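PDB 4H7N: aldehyde dehydrogenase, which probably oxidises aldehydes to the corresponding carboxylic acids with NAD+ as the electron acceptor. Local coordinates for residues D204-T209 with R225-Y230; A229-G234 with S438-S443; E429-A434 with V445-L450. One frame throughout, in Å; residues are numbered along the deposited sequence.

Interaction 1 of 3, residues D204-T209 with R225-Y230; sequences DFVCFT and RFIPAY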
ATOM      1  N   ASP A 204       7.039  -3.921 -11.905  1.00 23.88           N
ATOM      2  CA  ASP A 204       5.638  -3.659 -11.568  1.00 25.06           C
ATOM      3  C   ASP A 204       5.455  -3.297 -10.102  1.00 23.87           C
ATOM      4  O   ASP A 204       4.376  -2.888  -9.679  1.00 24.61           O
ATOM      5  CB  ASP A 204       4.814  -4.912 -11.863  1.00 23.98           C
ATOM      6  CG  ASP A 204       4.890  -5.329 -13.331  1.00 26.13           C
ATOM      7  OD1 ASP A 204       4.917  -4.463 -14.209  1.00 24.86           O
ATOM      8  OD2 ASP A 204       5.042  -6.539 -13.630  1.00 25.96           O
ATOM      9  N   PHE A 205       6.512  -3.455  -9.320  1.00 22.18           N
ATOM     10  CA  PHE A 205       6.477  -3.378  -7.862  1.00 21.57           C
ATOM     11  C   PHE A 205       7.967  -3.230  -7.425  1.00 22.21           C
ATOM     12  O   PHE A 205       8.836  -3.997  -7.886  1.00 23.75           O
ATOM     13  CB  PHE A 205       5.847  -4.658  -7.277  1.00 23.19           C
ATOM     14  CG  PHE A 205       5.515  -4.584  -5.794  1.00 23.36           C
ATOM     15  CD1 PHE A 205       6.507  -4.450  -4.835  1.00 23.28           C
ATOM     16  CD2 PHE A 205       4.214  -4.703  -5.369  1.00 26.89           C
ATOM     17  CE1 PHE A 205       6.197  -4.352  -3.500  1.00 23.90           C
ATOM     18  CE2 PHE A 205       3.880  -4.644  -4.015  1.00 26.24           C
ATOM     19  CZ  PHE A 205       4.886  -4.436  -3.086  1.00 26.90           C
ATOM     20  N   VAL A 206       8.260  -2.320  -6.521  1.00 20.17           N
ATOM     21  CA  VAL A 206       9.622  -2.155  -5.981  1.00 20.56           C
ATOM     22  C   VAL A 206       9.663  -2.248  -4.477  1.00 21.45           C
ATOM     23  O   VAL A 206       8.903  -1.554  -3.759  1.00 21.54           O
ATOM     24  CB  VAL A 206      10.320  -0.856  -6.451  1.00 21.92           C
ATOM     25  CG1 VAL A 206       9.611   0.407  -5.972  1.00 23.41           C
ATOM     26  CG2 VAL A 206      11.784  -0.847  -5.969  1.00 22.39           C
ATOM     27  N   CYS A 207      10.552  -3.111  -3.976  1.00 20.56           N
ATOM     28  CA  CYS A 207      10.931  -3.185  -2.553  1.00 21.61           C
ATOM     29  C   CYS A 207      12.323  -2.577  -2.326  1.00 24.31           C
ATOM     30  O   CYS A 207      13.318  -2.980  -2.986  1.00 26.73           O
ATOM     31  CB  CYS A 207      11.005  -4.636  -2.112  1.00 21.48           C
ATOM     32  SG  CYS A 207       9.439  -5.467  -2.264  1.00 26.23           S
ATOM     33  N   PHE A 208      12.419  -1.606  -1.428  1.00 23.88           N
ATOM     34  CA  PHE A 208      13.685  -0.938  -1.138  1.00 25.11           C
ATOM     35  C   PHE A 208      13.875  -0.825   0.363  1.00 28.19           C
ATOM     36  O   PHE A 208      12.959  -0.375   1.131  1.00 25.95           O
ATOM     37  CB  PHE A 208      13.740   0.458  -1.756  1.00 26.45           C
ATOM     38  CG  PHE A 208      14.930   1.250  -1.339  1.00 25.66           C
ATOM     39  CD1 PHE A 208      16.125   1.125  -2.018  1.00 26.80           C
ATOM     40  CD2 PHE A 208      14.873   2.105  -0.228  1.00 26.64           C
ATOM     41  CE1 PHE A 208      17.243   1.862  -1.640  1.00 25.45           C
ATOM     42  CE2 PHE A 208      15.989   2.807   0.183  1.00 27.11           C
ATOM     43  CZ  PHE A 208      17.174   2.689  -0.532  1.00 26.80           C
ATOM     44  N   THR A 209      15.075  -1.218   0.782  1.00 26.17           N
ATOM     45  CA  THR A 209      15.545  -1.074   2.131  1.00 26.97           C
ATOM     46  C   THR A 209      16.851  -0.317   2.090  1.00 28.29           C
ATOM     47  O   THR A 209      17.739  -0.666   1.296  1.00 26.83           O
ATOM     48  CB  THR A 209      15.791  -2.463   2.736  1.00 29.34           C
ATOM     49  OG1 THR A 209      14.584  -3.211   2.721  1.00 33.08           O
ATOM     50  CG2 THR A 209      16.249  -2.347   4.195  1.00 32.67           C
ATOM     51  N   ARG A 225       6.197   6.419 -11.849  1.00 26.47           N
ATOM     52  CA  ARG A 225       5.945   5.246 -12.665  1.00 28.78           C
ATOM     53  C   ARG A 225       4.574   4.614 -12.422  1.00 27.11           C
ATOM     54  O   ARG A 225       4.137   3.792 -13.195  1.00 27.02           O
ATOM     55  CB  ARG A 225       7.048   4.262 -12.432  1.00 32.45           C
ATOM     56  CG  ARG A 225       8.359   4.884 -12.952  1.00 39.03           C
ATOM     57  CD  ARG A 225       8.680   4.223 -14.275  1.00 43.60           C
ATOM     58  NE  ARG A 225       8.640   2.833 -13.864  1.00 50.05           N
ATOM     59  CZ  ARG A 225       7.925   1.826 -14.379  1.00 42.57           C
ATOM     60  NH1 ARG A 225       7.268   1.934 -15.534  1.00 37.36           N
ATOM     61  NH2 ARG A 225       8.022   0.654 -13.749  1.00 33.89           N
ATOM     62  N   PHE A 226       3.904   5.029 -11.353  1.00 25.08           N
ATOM     63  CA  PHE A 226       2.607   4.486 -10.924  1.00 24.93           C
ATOM     64  C   PHE A 226       2.693   2.987 -10.608  1.00 24.64           C
ATOM     65  O   PHE A 226       1.860   2.190 -11.061  1.00 26.23           O
ATOM     66  CB  PHE A 226       1.483   4.805 -11.905  1.00 24.34           C
ATOM     67  CG  PHE A 226       0.129   4.870 -11.262  1.00 24.80           C
ATOM     68  CD1 PHE A 226      -0.238   5.959 -10.523  1.00 25.64           C
ATOM     69  CD2 PHE A 226      -0.764   3.818 -11.367  1.00 24.59           C
ATOM     70  CE1 PHE A 226      -1.484   6.045  -9.959  1.00 25.55           C
ATOM     71  CE2 PHE A 226      -1.993   3.878 -10.757  1.00 25.37           C
ATOM     72  CZ  PHE A 226      -2.352   5.010 -10.042  1.00 24.70           C
ATOM     73  N   ILE A 227       3.673   2.634  -9.776  1.00 23.08           N
ATOM     74  CA  ILE A 227       3.757   1.297  -9.197  1.00 22.13           C
ATOM     75  C   ILE A 227       3.827   1.321  -7.656  1.00 21.21           C
ATOM     76  O   ILE A 227       4.261   2.292  -7.043  1.00 22.31           O
ATOM     77  CB  ILE A 227       4.985   0.526  -9.732  1.00 21.79           C
ATOM     78  CG1 ILE A 227       6.283   1.182  -9.276  1.00 21.68           C
ATOM     79  CG2 ILE A 227       4.972   0.374 -11.245  1.00 22.83           C
ATOM     80  CD1 ILE A 227       7.515   0.404  -9.617  1.00 23.45           C
ATOM     81  N   PRO A 228       3.407   0.234  -7.010  1.00 21.34           N
ATOM     82  CA  PRO A 228       3.540   0.115  -5.582  1.00 22.84           C
ATOM     83  C   PRO A 228       4.994   0.096  -5.152  1.00 23.12           C
ATOM     84  O   PRO A 228       5.851  -0.495  -5.836  1.00 21.26           O
ATOM     85  CB  PRO A 228       2.940  -1.248  -5.274  1.00 24.26           C
ATOM     86  CG  PRO A 228       2.160  -1.624  -6.485  1.00 25.26           C
ATOM     87  CD  PRO A 228       2.851  -0.972  -7.618  1.00 22.80           C
ATOM     88  N   ALA A 229       5.246   0.718  -4.014  1.00 22.69           N
ATOM     89  CA  ALA A 229       6.553   0.659  -3.373  1.00 23.83           C
ATOM     90  C   ALA A 229       6.439   0.202  -1.924  1.00 22.61           C
ATOM     91  O   ALA A 229       5.672   0.778  -1.129  1.00 22.76           O
ATOM     92  CB  ALA A 229       7.205   2.036  -3.442  1.00 22.98           C
ATOM     93  N   TYR A 230       7.240  -0.796  -1.570  1.00 22.75           N
ATOM     94  CA  TYR A 230       7.448  -1.172  -0.190  1.00 22.30           C
ATOM     95  C   TYR A 230       8.799  -0.637   0.231  1.00 21.92           C
ATOM     96  O   TYR A 230       9.840  -0.948  -0.373  1.00 21.31           O
ATOM     97  CB  TYR A 230       7.346  -2.679   0.068  1.00 23.85           C
ATOM     98  CG  TYR A 230       7.585  -2.994   1.550  1.00 26.54           C
ATOM     99  CD1 TYR A 230       6.535  -2.944   2.473  1.00 30.60           C
ATOM    100  CD2 TYR A 230       8.827  -3.339   2.026  1.00 27.88           C
ATOM    101  CE1 TYR A 230       6.752  -3.166   3.829  1.00 31.02           C
ATOM    102  CE2 TYR A 230       9.046  -3.542   3.378  1.00 30.26           C
ATOM    103  CZ  TYR A 230       8.001  -3.469   4.266  1.00 34.02           C
ATOM    104  OH  TYR A 230       8.174  -3.700   5.618  1.00 41.77           O
TER

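Interaction 2 of 3, residues A229-G234 with S438-S443; sequences AYLELG and SGLGGS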
ATOM      1  N   ALA A 229       5.246   0.718  -4.014  1.00 22.69           N
ATOM      2  CA  ALA A 229       6.553   0.659  -3.373  1.00 23.83           C
ATOM      3  C   ALA A 229       6.439   0.202  -1.924  1.00 22.61           C
ATOM      4  O   ALA A 229       5.672   0.778  -1.129  1.00 22.76           O
ATOM      5  CB  ALA A 229       7.205   2.036  -3.442  1.00 22.98           C
ATOM      6  N   TYR A 230       7.240  -0.796  -1.570  1.00 22.75           N
ATOM      7  CA  TYR A 230       7.448  -1.172  -0.190  1.00 22.30           C
ATOM      8  C   TYR A 230       8.799  -0.637   0.231  1.00 21.92           C
ATOM      9  O   TYR A 230       9.840  -0.948  -0.373  1.00 21.31           O
ATOM     10  CB  TYR A 230       7.346  -2.679   0.068  1.00 23.85           C
ATOM     11  CG  TYR A 230       7.585  -2.994   1.550  1.00 26.54           C
ATOM     12  CD1 TYR A 230       6.535  -2.944   2.473  1.00 30.60           C
ATOM     13  CD2 TYR A 230       8.827  -3.339   2.026  1.00 27.88           C
ATOM     14  CE1 TYR A 230       6.752  -3.166   3.829  1.00 31.02           C
ATOM     15  CE2 TYR A 230       9.046  -3.542   3.378  1.00 30.26           C
ATOM     16  CZ  TYR A 230       8.001  -3.469   4.266  1.00 34.02           C
ATOM     17  OH  TYR A 230       8.174  -3.700   5.618  1.00 41.77           O
ATOM     18  N   LEU A 231       8.792   0.142   1.296  1.00 21.88           N
ATOM     19  CA  LEU A 231       9.969   0.857   1.743  1.00 24.09           C
ATOM     20  C   LEU A 231      10.253   0.622   3.234  1.00 26.41           C
ATOM     21  O   LEU A 231       9.373   0.837   4.095  1.00 26.10           O
ATOM     22  CB  LEU A 231       9.799   2.362   1.560  1.00 25.93           C
ATOM     23  CG  LEU A 231       9.325   2.816   0.202  1.00 26.59           C
ATOM     24  CD1 LEU A 231       8.991   4.283   0.287  1.00 30.83           C
ATOM     25  CD2 LEU A 231      10.386   2.576  -0.834  1.00 26.33           C
ATOM     26  N   GLU A 232      11.500   0.297   3.536  1.00 25.88           N
ATOM     27  CA  GLU A 232      11.942   0.174   4.936  1.00 31.07           C
ATOM     28  C   GLU A 232      13.234   0.946   5.067  1.00 32.64           C
ATOM     29  O   GLU A 232      14.236   0.602   4.438  1.00 30.32           O
ATOM     30  CB  GLU A 232      12.078  -1.281   5.326  1.00 36.53           C
ATOM     31  CG  GLU A 232      12.016  -1.487   6.837  1.00 44.90           C
ATOM     32  CD  GLU A 232      11.187  -2.699   7.249  1.00 54.31           C
ATOM     33  OE1 GLU A 232      10.021  -2.894   6.784  1.00 56.69           O
ATOM     34  OE2 GLU A 232      11.714  -3.438   8.089  1.00 60.89           O
ATOM     35  N   LEU A 233      13.176   2.071   5.784  1.00 30.42           N
ATOM     36  CA  LEU A 233      14.179   3.139   5.635  1.00 30.49           C
ATOM     37  C   LEU A 233      14.979   3.460   6.891  1.00 31.84           C
ATOM     38  O   LEU A 233      15.505   4.547   7.043  1.00 36.64           O
ATOM     39  CB  LEU A 233      13.532   4.426   5.148  1.00 30.64           C
ATOM     40  CG  LEU A 233      12.670   4.324   3.897  1.00 29.91           C
ATOM     41  CD1 LEU A 233      12.301   5.707   3.408  1.00 30.05           C
ATOM     42  CD2 LEU A 233      13.424   3.519   2.828  1.00 30.93           C
ATOM     43  N   GLY A 234      15.099   2.526   7.793  1.00 31.75           N
ATOM     44  CA  GLY A 234      15.992   2.768   8.896  1.00 32.64           C
ATOM     45  C   GLY A 234      15.225   3.249  10.104  1.00 31.02           C
ATOM     46  O   GLY A 234      13.984   3.369  10.116  1.00 28.96           O
ATOM     47  N   SER A 438      10.264   5.925   8.738  1.00 21.99           N
ATOM     48  CA  SER A 438      10.899   4.609   8.744  1.00 22.64           C
ATOM     49  C   SER A 438      10.366   3.683   7.664  1.00 24.01           C
ATOM     50  O   SER A 438      10.979   2.656   7.397  1.00 25.41           O
ATOM     51  CB  SER A 438      10.761   3.982  10.096  1.00 21.85           C
ATOM     52  OG  SER A 438      11.756   4.539  10.943  1.00 20.90           O
ATOM     53  N   GLY A 439       9.206   4.005   7.089  1.00 24.78           N
ATOM     54  CA  GLY A 439       8.692   3.218   5.993  1.00 26.55           C
ATOM     55  C   GLY A 439       7.276   3.490   5.549  1.00 23.92           C
ATOM     56  O   GLY A 439       6.571   4.308   6.153  1.00 24.82           O
ATOM     57  N   LEU A 440       6.930   2.832   4.457  1.00 24.23           N
ATOM     58  CA  LEU A 440       5.573   2.805   3.884  1.00 24.97           C
ATOM     59  C   LEU A 440       5.362   1.474   3.192  1.00 25.04           C
ATOM     60  O   LEU A 440       6.310   0.858   2.762  1.00 23.33           O
ATOM     61  CB  LEU A 440       5.412   3.854   2.791  1.00 26.10           C
ATOM     62  CG  LEU A 440       5.339   5.319   3.142  1.00 28.37           C
ATOM     63  CD1 LEU A 440       5.328   6.170   1.883  1.00 27.91           C
ATOM     64  CD2 LEU A 440       4.155   5.633   4.015  1.00 27.80           C
ATOM     65  N   GLY A 441       4.097   1.107   2.983  1.00 24.01           N
ATOM     66  CA  GLY A 441       3.706  -0.020   2.166  1.00 26.42           C
ATOM     67  C   GLY A 441       3.216  -1.246   2.942  1.00 28.17           C
ATOM     68  O   GLY A 441       3.111  -2.330   2.365  1.00 30.28           O
ATOM     69  N   GLY A 442       2.945  -1.100   4.235  1.00 27.27           N
ATOM     70  CA  GLY A 442       2.379  -2.207   5.002  1.00 29.28           C
ATOM     71  C   GLY A 442       3.452  -3.035   5.738  1.00 28.49           C
ATOM     72  O   GLY A 442       4.397  -2.505   6.287  1.00 28.29           O
ATOM     73  N   SER A 443       3.245  -4.325   5.792  1.00 29.24           N
ATOM     74  CA  SER A 443       4.078  -5.199   6.620  1.00 32.41           C
ATOM     75  C   SER A 443       4.693  -6.276   5.735  1.00 33.16           C
ATOM     76  O   SER A 443       4.029  -6.744   4.805  1.00 33.28           O
ATOM     77  CB  SER A 443       3.212  -5.854   7.714  1.00 32.69           C
ATOM     78  OG  SER A 443       4.076  -6.526   8.600  1.00 33.13           O
TER
HETATM   79  O   HOH W   1       6.784  -3.081   7.863  1.00 41.69           O

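Interaction 3 of 3, residues E429-A434 with V445-L450; sequences EGEKNA and VGAAGL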
ATOM      1  N   GLU A 429       7.422 -12.981  13.636  1.00 44.69           N
ATOM      2  CA  GLU A 429       5.980 -12.974  13.888  1.00 43.69           C
ATOM      3  C   GLU A 429       5.627 -11.604  14.398  1.00 40.71           C
ATOM      4  O   GLU A 429       6.476 -10.920  14.965  1.00 39.66           O
ATOM      5  CB  GLU A 429       5.582 -14.006  14.926  1.00 47.44           C
ATOM      6  CG  GLU A 429       6.023 -15.388  14.531  1.00 50.97           C
ATOM      7  CD  GLU A 429       7.130 -15.947  15.434  1.00 53.74           C
ATOM      8  OE1 GLU A 429       8.148 -15.220  15.837  1.00 47.82           O
ATOM      9  OE2 GLU A 429       6.928 -17.141  15.696  1.00 46.57           O
ATOM     10  N   GLY A 430       4.390 -11.192  14.166  1.00 39.71           N
ATOM     11  CA  GLY A 430       3.953  -9.845  14.592  1.00 39.71           C
ATOM     12  C   GLY A 430       3.935  -8.850  13.436  1.00 36.28           C
ATOM     13  O   GLY A 430       4.959  -8.303  13.063  1.00 34.60           O
ATOM     14  N   GLU A 431       2.757  -8.626  12.881  1.00 38.04           N
ATOM     15  CA  GLU A 431       2.575  -7.636  11.832  1.00 36.80           C
ATOM     16  C   GLU A 431       2.788  -6.254  12.398  1.00 32.30           C
ATOM     17  O   GLU A 431       2.365  -5.941  13.505  1.00 28.62           O
ATOM     18  CB  GLU A 431       1.200  -7.757  11.191  1.00 43.38           C
ATOM     19  CG  GLU A 431       1.249  -8.585   9.890  1.00 54.30           C
ATOM     20  CD  GLU A 431      -0.126  -8.960   9.313  1.00 58.44           C
ATOM     21  OE1 GLU A 431      -1.125  -8.274   9.655  1.00 56.42           O
ATOM     22  OE2 GLU A 431      -0.198  -9.934   8.502  1.00 63.17           O
ATOM     23  N   LYS A 432       3.496  -5.435  11.635  1.00 28.14           N
ATOM     24  CA  LYS A 432       3.860  -4.123  12.076  1.00 29.28           C
ATOM     25  C   LYS A 432       3.945  -3.183  10.889  1.00 26.85           C
ATOM     26  O   LYS A 432       4.398  -3.563   9.791  1.00 24.90           O
ATOM     27  CB  LYS A 432       5.209  -4.112  12.791  1.00 36.20           C
ATOM     28  CG  LYS A 432       6.289  -4.890  12.057  1.00 40.75           C
ATOM     29  CD  LYS A 432       7.679  -4.362  12.402  1.00 50.70           C
ATOM     30  CE  LYS A 432       8.770  -5.198  11.740  1.00 53.56           C
ATOM     31  NZ  LYS A 432       8.587  -6.644  12.067  1.00 56.33           N
ATOM     32  N   ASN A 433       3.511  -1.953  11.114  1.00 25.49           N
ATOM     33  CA  ASN A 433       3.697  -0.861  10.113  1.00 25.65           C
ATOM     34  C   ASN A 433       4.705   0.144  10.691  1.00 25.79           C
ATOM     35  O   ASN A 433       4.604   0.538  11.853  1.00 25.76           O
ATOM     36  CB  ASN A 433       2.342  -0.155   9.794  1.00 27.82           C
ATOM     37  CG  ASN A 433       1.292  -1.101   9.181  1.00 29.72           C
ATOM     38  OD1 ASN A 433       0.180  -1.187   9.613  1.00 31.44           O
ATOM     39  ND2 ASN A 433       1.687  -1.847   8.179  1.00 37.27           N
ATOM     40  N   ALA A 434       5.660   0.610   9.895  1.00 24.63           N
ATOM     41  CA  ALA A 434       6.530   1.684  10.387  1.00 25.85           C
ATOM     42  C   ALA A 434       5.789   3.001  10.599  1.00 26.07           C
ATOM     43  O   ALA A 434       4.802   3.292   9.932  1.00 25.49           O
ATOM     44  CB  ALA A 434       7.687   1.908   9.428  1.00 26.84           C
ATOM     45  N   VAL A 445       5.788  -8.954   7.240  1.00 43.73           N
ATOM     46  CA  VAL A 445       5.696 -10.052   8.171  1.00 47.02           C
ATOM     47  C   VAL A 445       4.327 -10.680   8.052  1.00 47.25           C
ATOM     48  O   VAL A 445       3.328 -10.012   7.819  1.00 53.77           O
ATOM     49  CB  VAL A 445       6.058  -9.585   9.607  1.00 52.20           C
ATOM     50  CG1 VAL A 445       5.490 -10.527  10.656  1.00 56.79           C
ATOM     51  CG2 VAL A 445       7.584  -9.491   9.738  1.00 55.90           C
ATOM     52  N   GLY A 446       4.308 -11.994   8.132  1.00 46.71           N
ATOM     53  CA  GLY A 446       3.069 -12.753   8.161  1.00 51.12           C
ATOM     54  C   GLY A 446       2.362 -12.842   6.844  1.00 49.94           C
ATOM     55  O   GLY A 446       2.962 -12.699   5.800  1.00 56.97           O
ATOM     56  N   ALA A 447       1.066 -13.083   6.917  1.00 48.52           N
ATOM     57  CA  ALA A 447       0.178 -13.065   5.768  1.00 46.62           C
ATOM     58  C   ALA A 447       0.449 -11.893   4.882  1.00 45.70           C
ATOM     59  O   ALA A 447       0.849 -12.087   3.765  1.00 43.54           O
ATOM     60  CB  ALA A 447      -1.282 -13.035   6.205  1.00 45.97           C
ATOM     61  N   ALA A 448       0.205 -10.682   5.381  1.00 47.38           N
ATOM     62  CA  ALA A 448       0.286  -9.450   4.569  1.00 45.70           C
ATOM     63  C   ALA A 448       1.615  -9.291   3.834  1.00 40.99           C
ATOM     64  O   ALA A 448       1.678  -8.667   2.786  1.00 43.00           O
ATOM     65  CB  ALA A 448       0.025  -8.231   5.441  1.00 52.62           C
ATOM     66  N   GLY A 449       2.668  -9.899   4.377  1.00 35.13           N
ATOM     67  CA  GLY A 449       3.959  -9.946   3.777  1.00 35.51           C
ATOM     68  C   GLY A 449       4.024 -10.737   2.464  1.00 36.97           C
ATOM     69  O   GLY A 449       4.958 -10.529   1.658  1.00 37.70           O
ATOM     70  N   LEU A 450       3.063 -11.644   2.243  1.00 29.92           N
ATOM     71  CA  LEU A 450       2.987 -12.313   0.977  1.00 29.23           C
ATOM     72  C   LEU A 450       1.897 -11.679   0.144  1.00 30.65           C
ATOM     73  O   LEU A 450       2.044 -11.509  -1.033  1.00 25.81           O
ATOM     74  CB  LEU A 450       2.758 -13.805   1.143  1.00 31.40           C
ATOM     75  CG  LEU A 450       2.909 -14.486  -0.199  1.00 31.16           C
ATOM     76  CD1 LEU A 450       3.787 -15.673  -0.042  1.00 35.55           C
ATOM     77  CD2 LEU A 450       1.534 -14.848  -0.702  1.00 34.33           C
TER

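Interaction 1 of 3, residues D204-T209 with R225-Y230
Val206 and Ala229 pair in parallel, as do Cys207 and Tyr230, so that strands 205-209 and 229-232 sit as neighbours in one sheet, the two ends of a beta-alpha-beta crossover through helix 212-225. Three backbone hydrogen bonds join them: Val206 N to Pro228 O (3.1 Å), Tyr230 N to Val206 O (2.9 Å) and Phe208 N to Tyr230 O (2.9 Å). On the face that carries Cys207 and Tyr230, the Phe205 ring meets both Pro228 and Tyr230. CG of Phe205 is anti to the backbone N (chi1 -169°), and Pro228 CB makes an off-centre CH-pi contact with the ring, 4.1 Å from its centroid, while CE1 at the ring edge reaches Tyr230 CB. Tyr127 meets the same ring edge-to-face, and Phe453 also lies against it. A serine in place of Phe205 would probably open a gap between Pro228 and Tyr230 and leave Tyr127 and Phe453 without their aromatic partner. On the face of Val206 and Ala229, helix 212-225 packs with Ala222, and Val206 CG1 touches both Ala229 CB (3.9 Å) and Ile227 CD1. At the Asp204 end of the contact, Pro228 CD lies 3.2 Å from Asp204 O.

Interaction 2 of 3, residues A229-G234 with S438-S443
Leu231 and Leu440 form an antiparallel hydrogen-bonded pair, flanked by the non-hydrogen-bonded pair Glu232 and Gly439, with Leu231 N to Leu440 O 3.0 Å and nearly straight (168°) and the return bond from Leu440 N to Leu231 O longer and more bent. Ser438 adds a side-chain bond, its OG donating to Gly234 O at 2.6 Å in the plane of that carbonyl; the same OG is also bonded to Gly391 N. The backbone of Ser438 is held as well, by Leu233 N, which lies above the plane of the Ser438 carbonyl and 2.8 Å from its O. Gly439 has its CA only 3.1 Å from Leu231 O, and a CB there would run into that oxygen. Strand 439-440 thus adds an antiparallel neighbour to the parallel pair 205-209 and 229-232 in the sheet of the probable nucleotide-binding domain, with Phe226 of the second subunit packing on Leu231, Leu233 and Leu440. CG of Tyr230 is anti to its backbone N (chi1 180°), and the CD1-CE1 edge of the ring faces the loop at Gly441 and Gly442: Gly441 O lies in the ring plane 3.5 Å from CD1, and Gly442 O is equally close to CE1. A water lies 2.7 Å from Tyr230 OH and 2.9 Å from Gly442 O, bridging the two. Arg452 makes a cation-pi contact with the ring. Tyr230 OH is also modelled 2.3 Å from OE1 of Glu232, the predicted active-site glutamate, a suspiciously short separation that leaves this bond doubtful in detail.

Interaction 3 of 3, residues E429-A434 with V445-L450
Glu431 and Val445 carry the close part of this contact, with their CA atoms 5.4 Å apart. The glutamate chain, extended beyond CG (chi2 170°), passes the backbone of Val445, with CG 3.3 Å from Val445 O, and continues to Ala448 in the short helix 448-451. There Ala448 N donates to Glu431 OE2 at 3.2 Å, a fairly straight bond (164°) in which the N-H comes from above the carboxylate plane. Ala448 CB rests beside the same oxygen at 3.5 Å, and Ala447 CB is a little farther off. Nearer Gly430, Val445 CG1, placed anti to its backbone N (chi1 159°), presses on the glycine peptide, 3.3 Å from Gly430 O. The arrangement is a loop carboxylate bound to a backbone N-H in the first turn of a helix, where the N-terminal end of the helix dipole would be expected to favour the negative charge. Glu431 has a second anchor, because OE1 forms a salt bridge with Lys456 of the second subunit; the carboxylate therefore joins this helix to the second subunit. Lys456 of that subunit also packs on Ala448. Away from this grip the contact thins out among partly exposed residues at the surface of the chain. Lys432 bends at its last torsion and brings NZ within 3.8 Å of Val445 CG2, but no polar bond joins Lys432 to 445-450. Glu429 adds little beyond its backbone: its carbonyl carbon lies 3.9 Å from Val445 CG1, while its carboxylate is directed to Ser114 of the second subunit.

Interactions 1 and 2 share Ala229 and Tyr230: strand 229-232 pairs with 205-209 along one edge and with 439-440 along the other, and their centres are about 10 Å apart. A probable hydrogen bond from Glu232 N to Phe208 O, 2.9 Å, carries the first ladder up to the predicted active-site glutamate. Interaction 3, centred about 11 Å from interaction 2, joins it through Ser443 OG, 3.3 Å from Lys432 N, probably a hydrogen bond. The side chain of Lys432 comes within about 5 Å of that of Glu232. Interactions 1 and 3 do not touch, their nearest atoms being about 6 Å apart, yet all three contacts reach the second subunit.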